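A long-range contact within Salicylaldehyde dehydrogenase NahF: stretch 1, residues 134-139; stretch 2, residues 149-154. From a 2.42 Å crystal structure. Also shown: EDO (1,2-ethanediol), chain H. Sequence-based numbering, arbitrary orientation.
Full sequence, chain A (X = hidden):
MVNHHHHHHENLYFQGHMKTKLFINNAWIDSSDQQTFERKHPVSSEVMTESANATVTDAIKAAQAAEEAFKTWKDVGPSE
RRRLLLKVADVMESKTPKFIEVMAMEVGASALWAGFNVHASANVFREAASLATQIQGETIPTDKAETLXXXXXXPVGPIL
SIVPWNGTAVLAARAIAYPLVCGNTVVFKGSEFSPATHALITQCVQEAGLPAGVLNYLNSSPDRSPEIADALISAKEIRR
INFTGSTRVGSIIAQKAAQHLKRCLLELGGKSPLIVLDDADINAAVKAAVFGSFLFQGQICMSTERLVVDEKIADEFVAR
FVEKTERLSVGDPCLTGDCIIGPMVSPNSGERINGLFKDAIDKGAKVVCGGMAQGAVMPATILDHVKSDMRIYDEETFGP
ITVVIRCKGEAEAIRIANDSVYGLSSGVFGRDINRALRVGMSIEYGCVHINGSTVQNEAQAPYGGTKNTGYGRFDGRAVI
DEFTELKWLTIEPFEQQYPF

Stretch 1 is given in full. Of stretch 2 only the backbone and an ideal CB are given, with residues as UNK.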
ATOM      1  N   GLN A 134      21.626  -1.621   3.874  1.00 17.55           N
ATOM      2  CA  GLN A 134      20.875  -2.675   3.200  1.00 17.36           C
ATOM      3  C   GLN A 134      19.647  -2.151   2.466  1.00 19.29           C
ATOM      4  O   GLN A 134      18.910  -2.916   1.851  1.00 27.29           O
ATOM      5  CB  GLN A 134      20.464  -3.748   4.204  1.00 22.16           C
ATOM      6  CG  GLN A 134      21.632  -4.473   4.822  1.00 28.49           C
ATOM      7  CD  GLN A 134      22.510  -5.113   3.774  1.00 33.80           C
ATOM      8  OE1 GLN A 134      22.087  -6.037   3.074  1.00 42.37           O
ATOM      9  NE2 GLN A 134      23.737  -4.617   3.644  1.00 26.08           N
ATOM     10  N   ILE A 135      19.420  -0.846   2.536  1.00 20.40           N
ATOM     11  CA  ILE A 135      18.341  -0.235   1.775  1.00 16.91           C
ATOM     12  C   ILE A 135      18.817  -0.062   0.338  1.00 17.03           C
ATOM     13  O   ILE A 135      19.351   0.982  -0.037  1.00 17.16           O
ATOM     14  CB  ILE A 135      17.921   1.118   2.380  1.00 20.30           C
ATOM     15  CG1 ILE A 135      17.473   0.922   3.833  1.00 21.12           C
ATOM     16  CG2 ILE A 135      16.792   1.756   1.566  1.00 18.28           C
ATOM     17  CD1 ILE A 135      17.369   2.215   4.629  1.00 19.20           C
ATOM     18  N   GLN A 136      18.627  -1.098  -0.467  1.00 20.95           N
ATOM     19  CA  GLN A 136      19.224  -1.119  -1.793  1.00 22.81           C
ATOM     20  C   GLN A 136      18.218  -1.206  -2.936  1.00 24.87           C
ATOM     21  O   GLN A 136      17.085  -1.654  -2.763  1.00 27.99           O
ATOM     22  CB  GLN A 136      20.227  -2.269  -1.885  1.00 24.17           C
ATOM     23  CG  GLN A 136      21.438  -2.080  -0.984  1.00 19.02           C
ATOM     24  CD  GLN A 136      22.379  -3.260  -1.026  1.00 23.06           C
ATOM     25  OE1 GLN A 136      23.104  -3.524  -0.066  1.00 33.21           O
ATOM     26  NE2 GLN A 136      22.377  -3.979  -2.141  1.00 18.09           N
ATOM     27  N   GLY A 137      18.656  -0.763  -4.108  1.00 29.55           N
ATOM     28  CA  GLY A 137      17.876  -0.898  -5.320  1.00 25.41           C
ATOM     29  C   GLY A 137      18.575  -1.882  -6.230  1.00 19.46           C
ATOM     30  O   GLY A 137      19.404  -2.676  -5.775  1.00 17.97           O
ATOM     31  N   GLU A 138      18.251  -1.833  -7.518  1.00 23.30           N
ATOM     32  CA  GLU A 138      18.766  -2.821  -8.454  1.00 18.55           C
ATOM     33  C   GLU A 138      19.338  -2.174  -9.706  1.00 19.68           C
ATOM     34  O   GLU A 138      18.915  -1.093 -10.102  1.00 20.60           O
ATOM     35  CB  GLU A 138      17.661  -3.807  -8.843  1.00 22.95           C
ATOM     36  CG  GLU A 138      17.089  -4.624  -7.689  1.00 27.03           C
ATOM     37  CD  GLU A 138      15.964  -3.912  -6.951  1.00 37.14           C
ATOM     38  OE1 GLU A 138      15.895  -4.055  -5.714  1.00 43.74           O
ATOM     39  OE2 GLU A 138      15.144  -3.222  -7.601  1.00 36.15           O
ATOM     40  N   THR A 139      20.317  -2.828 -10.318  1.00 19.32           N
ATOM     41  CA  THR A 139      20.726  -2.452 -11.657  1.00 19.79           C
ATOM     42  C   THR A 139      20.123  -3.490 -12.606  1.00 26.09           C
ATOM     43  O   THR A 139      20.339  -4.696 -12.445  1.00 20.81           O
ATOM     44  CB  THR A 139      22.257  -2.380 -11.807  1.00 20.13           C
ATOM     45  OG1 THR A 139      22.839  -3.637 -11.459  1.00 22.36           O
ATOM     46  CG2 THR A 139      22.831  -1.302 -10.906  1.00 19.85           C
ATOM     47  N   UNK A 149      19.989   1.155 -16.631  1.00 21.43           N
ATOM     48  CA  UNK A 149      18.678   1.176 -15.997  1.00 21.02           C
ATOM     49  C   UNK A 149      18.816   0.650 -14.578  1.00 22.00           C
ATOM     50  O   UNK A 149      19.459  -0.374 -14.349  1.00 20.46           O
ATOM     51  CB  UNK A 149      17.664   0.351 -16.791  1.00 21.02           C
ATOM     52  N   UNK A 150      18.216   1.353 -13.625  1.00 20.01           N
ATOM     53  CA  UNK A 150      18.377   0.998 -12.228  1.00 19.51           C
ATOM     54  C   UNK A 150      17.210   1.491 -11.392  1.00 20.22           C
ATOM     55  O   UNK A 150      16.440   2.347 -11.829  1.00 19.30           O
ATOM     56  CB  UNK A 150      19.690   1.565 -11.685  1.00 19.51           C
ATOM     57  N   UNK A 151      17.083   0.940 -10.188  1.00 18.75           N
ATOM     58  CA  UNK A 151      16.137   1.450  -9.210  1.00 18.44           C
ATOM     59  C   UNK A 151      16.884   2.018  -8.022  1.00 21.93           C
ATOM     60  O   UNK A 151      17.934   1.505  -7.635  1.00 24.80           O
ATOM     61  CB  UNK A 151      15.168   0.354  -8.762  1.00 18.44           C
ATOM     62  N   UNK A 152      16.342   3.085  -7.450  1.00 26.67           N
ATOM     63  CA  UNK A 152      16.917   3.681  -6.254  1.00 23.81           C
ATOM     64  C   UNK A 152      15.886   3.644  -5.138  1.00 22.84           C
ATOM     65  O   UNK A 152      14.686   3.807  -5.386  1.00 19.10           O
ATOM     66  CB  UNK A 152      17.382   5.114  -6.520  1.00 23.81           C
ATOM     67  N   UNK A 153      16.348   3.412  -3.912  1.00 28.85           N
ATOM     68  CA  UNK A 153      15.486   3.572  -2.748  1.00 23.70           C
ATOM     69  C   UNK A 153      15.923   4.781  -1.937  1.00 17.39           C
ATOM     70  O   UNK A 153      16.998   4.789  -1.338  1.00 26.06           O
ATOM     71  CB  UNK A 153      15.504   2.311  -1.881  1.00 23.70           C
ATOM     72  N   UNK A 154      15.079   5.809  -1.944  1.00 20.39           N
ATOM     73  CA  UNK A 154      15.404   7.104  -1.348  1.00 17.78           C
ATOM     74  C   UNK A 154      14.443   7.420  -0.211  1.00 17.80           C
ATOM     75  O   UNK A 154      13.433   6.735  -0.050  1.00 27.85           O
ATOM     76  CB  UNK A 154      15.360   8.211  -2.403  1.00 17.78           C
TER
HETATM   77  C1  EDO H 507      13.500  12.415  -2.435  1.00 49.11           C
HETATM   78  O1  EDO H 507      14.504  11.613  -1.799  1.00 48.69           O
HETATM   79  C2  EDO H 507      13.461  12.123  -3.934  1.00 47.88           C
HETATM   80  O2  EDO H 507      12.934  10.812  -4.176  1.00 43.16           O

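Stretch 2 runs as a strand, and the parts of the two stretches that touch lie 176° apart in direction, so position 149 sits near Thr139 and position 153 near Ile135. CA-to-CB directions then sort the positions.

At position 149 the CB points sideways, and no atom of stretch 1 lies within 5.5 Å of it. Stretch 1 imposes little here, and many side chains would suit. The residue is Ser149, chi1 t, whose OG hydrogen-bonds elsewhere in the structure. Its contact is made by backbone: Ser149 O lies 3.6 Å from Thr139 CA.

Position 150 forms an antiparallel, non-hydrogen-bonded pair with Thr139, their CA atoms 4.2 Å apart, and both side chains leave on the same face of the sheet. The ideal CB is only 3.2 Å from Glu138 O, but open space lies beyond, so an unbranched, flexible chain, apolar or polar, that can lead away from stretch 1 would suit. The residue is Met150. Its CB lies 4.4 Å from Thr139 CG2, while the end of the chain leads away from stretch 1.

Position 151 is the most informative. Its backbone N donates to Glu138 O (2.7 Å, 159°), whereas its O is 3.4 Å from Glu138 N at 129°, a weak hydrogen bond, and receives a CA-H...O contact from Gly137 CA at 3.3 Å. A CB on Gly137 would fall 2.0 Å from this same O, a clash that glycine avoids. The CB at 151 points toward stretch 1, 3.8 Å from Glu138 OE2, with Glu138 N also nearby. A short polar side chain able both to donate and to accept fits: serine or threonine, the latter favoured by strand angles of -114/145. The residue is Thr151, chi1 p. Its OG1 accepts from Glu138 N (2.6 Å, 144°) and donates to Glu138 OE2 (2.7 Å), so one hydroxyl serves both the backbone and the carboxylate of Glu138.

At position 152 the CB points away and stretch 1 offers nothing, leaving the choice broad. Leu152 occupies it; the closest approach of its side chain is 6.1 Å, from Leu152 CD2 to Gly137 CA.

Position 153 again points toward stretch 1. The ideal CB is 3.7 Å from Ile135 CG2 and 4.4 Å from Gln136 O, an apolar surface beside a carbonyl. Valine, leucine or a long chain with an aliphatic stem would suit. The residue is Arg153: its CB packs 3.8 Å from Ile135 CG2 and its CD lies 3.5 Å from Gln136 O, while NH1 and NH2 hydrogen-bond elsewhere in the structure.

Position 154 points away, free of stretch 1, and a polar residue could answer the nearby ethanediol. Gln154 does so: its OE1 accepts from EDO O2 at 2.8 Å.

Stretch 2, residues 149-154: SMTLRQ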
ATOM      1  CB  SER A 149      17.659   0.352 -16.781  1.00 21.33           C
ATOM      2  OG  SER A 149      16.390   0.409 -16.155  1.00 21.00           O
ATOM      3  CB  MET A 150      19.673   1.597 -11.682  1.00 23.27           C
ATOM      4  CG  MET A 150      19.622   3.115 -11.536  1.00 22.03           C
ATOM      5  SD  MET A 150      21.227   3.868 -11.197  1.00 20.02           S
ATOM      6  CE  MET A 150      22.054   3.685 -12.780  1.00 20.22           C
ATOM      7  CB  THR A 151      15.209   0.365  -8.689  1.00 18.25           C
ATOM      8  OG1 THR A 151      15.990  -0.689  -8.113  1.00 23.07           O
ATOM      9  CG2 THR A 151      14.363  -0.181  -9.818  1.00 18.58           C
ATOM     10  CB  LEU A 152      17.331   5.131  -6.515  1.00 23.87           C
ATOM     11  CG  LEU A 152      18.334   5.420  -7.633  1.00 20.97           C
ATOM     12  CD1 LEU A 152      18.676   6.908  -7.671  1.00 21.35           C
ATOM     13  CD2 LEU A 152      19.586   4.594  -7.438  1.00 20.60           C
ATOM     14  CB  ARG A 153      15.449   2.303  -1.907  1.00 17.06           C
ATOM     15  CG  ARG A 153      14.708   1.172  -2.599  1.00 23.63           C
ATOM     16  CD  ARG A 153      14.306   0.092  -1.627  1.00 25.06           C
ATOM     17  NE  ARG A 153      13.452  -0.905  -2.260  1.00 28.66           N
ATOM     18  CZ  ARG A 153      12.136  -0.775  -2.402  1.00 37.56           C
ATOM     19  NH1 ARG A 153      11.513   0.319  -1.959  1.00 31.28           N
ATOM     20  NH2 ARG A 153      11.442  -1.740  -2.992  1.00 45.52           N
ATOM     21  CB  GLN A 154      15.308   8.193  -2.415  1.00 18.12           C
ATOM     22  CG  GLN A 154      16.265   8.017  -3.575  1.00 18.46           C
ATOM     23  CD  GLN A 154      16.059   9.082  -4.633  1.00 24.70           C
ATOM     24  OE1 GLN A 154      14.989   9.160  -5.242  1.00 25.98           O
ATOM     25  NE2 GLN A 154      17.072   9.928  -4.839  1.00 20.09           N
TER
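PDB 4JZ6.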